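Local coordinates for protein OsmC family peroxiredoxin (Aquifex aeolicus, PDB 2E8E) that probably reduces peroxides through a pair of redox-active cysteines, as in other members of the OsmC family of thiol-dependent peroxidases, at residues 49-52 with 53-57. Numbering follows the deposited sequence.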
loop_
_atom_site.group_PDB
_atom_site.type_symbol
_atom_site.label_atom_id
_atom_site.label_comp_id
_atom_site.label_asym_id
_atom_site.label_seq_id
_atom_site.Cartn_x
_atom_site.Cartn_y
_atom_site.Cartn_z
ATOM N N ASP A 49 -7.847 -12.515 4.382
ATOM C CA ASP A 49 -8.025 -13.199 5.667
ATOM C C ASP A 49 -9.499 -13.504 5.903
ATOM O O ASP A 49 -9.871 -14.619 6.276
ATOM C CB ASP A 49 -7.561 -12.334 6.846
ATOM C CG ASP A 49 -6.083 -11.997 6.807
ATOM O OD1 ASP A 49 -5.267 -12.830 6.359
ATOM O OD2 ASP A 49 -5.739 -10.887 7.264
ATOM N N VAL A 50 -10.334 -12.489 5.710
ATOM C CA VAL A 50 -11.764 -12.639 5.931
ATOM C C VAL A 50 -12.352 -13.712 5.023
ATOM O O VAL A 50 -13.159 -14.532 5.465
ATOM C CB VAL A 50 -12.490 -11.291 5.723
ATOM C CG1 VAL A 50 -14.001 -11.483 5.802
ATOM C CG2 VAL A 50 -12.032 -10.305 6.789
ATOM N N TYR A 51 -11.935 -13.723 3.762
ATOM C CA TYR A 51 -12.436 -14.719 2.822
ATOM C C TYR A 51 -12.121 -16.128 3.315
ATOM O O TYR A 51 -13.011 -16.978 3.407
ATOM C CB TYR A 51 -11.805 -14.520 1.443
ATOM C CG TYR A 51 -12.280 -15.521 0.416
ATOM C CD1 TYR A 51 -13.420 -15.279 -0.349
ATOM C CD2 TYR A 51 -11.599 -16.725 0.224
ATOM C CE1 TYR A 51 -13.871 -16.216 -1.287
ATOM C CE2 TYR A 51 -12.039 -17.665 -0.705
ATOM C CZ TYR A 51 -13.173 -17.405 -1.457
ATOM O OH TYR A 51 -13.604 -18.338 -2.377
ATOM N N HIS A 52 -10.854 -16.368 3.631
ATOM C CA HIS A 52 -10.416 -17.677 4.105
ATOM C C HIS A 52 -11.082 -18.115 5.401
ATOM O O HIS A 52 -11.440 -19.280 5.551
ATOM C CB HIS A 52 -8.899 -17.698 4.283
ATOM C CG HIS A 52 -8.143 -17.659 2.994
ATOM N ND1 HIS A 52 -8.429 -18.503 1.943
ATOM C CD2 HIS A 52 -7.104 -16.892 2.589
ATOM C CE1 HIS A 52 -7.599 -18.257 0.945
ATOM N NE2 HIS A 52 -6.784 -17.285 1.312
ATOM N N ILE A 53 -11.246 -17.185 6.337
ATOM C CA ILE A 53 -11.869 -17.510 7.615
ATOM C C ILE A 53 -13.354 -17.818 7.440
ATOM O O ILE A 53 -13.853 -18.805 7.986
ATOM C CB ILE A 53 -11.675 -16.366 8.629
ATOM C CG1 ILE A 53 -10.186 -16.248 8.979
ATOM C CG2 ILE A 53 -12.503 -16.626 9.884
ATOM C CD1 ILE A 53 -9.827 -15.017 9.794
ATOM N N LEU A 54 -14.057 -16.987 6.676
ATOM C CA LEU A 54 -15.478 -17.215 6.433
ATOM C C LEU A 54 -15.675 -18.579 5.778
ATOM O O LEU A 54 -16.625 -19.301 6.091
ATOM C CB LEU A 54 -16.056 -16.124 5.529
ATOM C CG LEU A 54 -16.241 -14.742 6.158
ATOM C CD1 LEU A 54 -16.889 -13.803 5.153
ATOM C CD2 LEU A 54 -17.108 -14.857 7.401
ATOM N N LYS A 55 -14.769 -18.924 4.869
ATOM C CA LYS A 55 -14.826 -20.202 4.173
ATOM C C LYS A 55 -14.613 -21.329 5.180
ATOM O O LYS A 55 -15.340 -22.326 5.181
ATOM C CB LYS A 55 -13.744 -20.248 3.088
ATOM C CG LYS A 55 -13.655 -21.550 2.306
ATOM C CD LYS A 55 -12.704 -21.389 1.124
ATOM C CE LYS A 55 -12.479 -22.696 0.381
ATOM N NZ LYS A 55 -11.697 -23.671 1.192
ATOM N N LYS A 56 -13.617 -21.158 6.043
ATOM C CA LYS A 56 -13.307 -22.152 7.061
ATOM C C LYS A 56 -14.483 -22.315 8.023
ATOM O O LYS A 56 -14.740 -23.412 8.515
ATOM C CB LYS A 56 -12.054 -21.735 7.837
ATOM C CG LYS A 56 -11.535 -22.784 8.806
ATOM C CD LYS A 56 -10.268 -22.308 9.504
ATOM C CE LYS A 56 -9.711 -23.373 10.437
ATOM N NZ LYS A 56 -10.688 -23.756 11.491
ATOM N N LYS A 57 -15.196 -21.224 8.287
ATOM C CA LYS A 57 -16.335 -21.270 9.195
ATOM C C LYS A 57 -17.631 -21.698 8.511
ATOM O O LYS A 57 -18.729 -21.479 9.027
ATOM C CB LYS A 57 -16.508 -19.922 9.898
ATOM C CG LYS A 57 -15.387 -19.636 10.891
ATOM C CD LYS A 57 -15.644 -18.387 11.715
ATOM C CE LYS A 57 -14.511 -18.154 12.699
ATOM N NZ LYS A 57 -14.274 -19.346 13.566
#
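V50 and L54 pack one turn apart on the last two turns of the long α-helix 34-56 of this OsmC-like fold, and four successive i to i+4 backbone bonds hold those turns together. I53 N gives its hydrogen to D49 O at 2.9 Å, L54 N to V50 O, K55 N to Y51 O, and K56 N to H52 O, the last with an N-H...O angle of 154°. K57 then leaves helical geometry, although its N still bonds I53 O at 2.8 Å.

The apolar residues serve the buried face. The V50 and L54 side chains run alongside each other toward the same side, V50 CG1 meeting L54 CD1 at 3.8 Å; V50 also reaches A101 of helix 95-109, and L54 reaches V61 and I64 of strand 60-72. I53 faces A101 and L104. With CG1 anti to its own carbonyl carbon (chi1 -67°), the longer branch of I53 folds back over the preceding turn, its CG1 3.2 Å from D49 O. Cutting I53 back to an alanine would probably open a gap opposite A101 and L104, between helix 34-56 and helix 95-109. The aromatic Y51 packs on I64 and on A14 of the second subunit.

Polar side chains suit the flanks: D49 OD2 hydrogen-bonds S105 OG, while H52 also packs on A14 of the second subunit. The aliphatic part of K55 passes the Y51 ring obliquely, its CD 4.2 Å from Y51 CE2, and chi4 (-69°) bends the chain at its amino end.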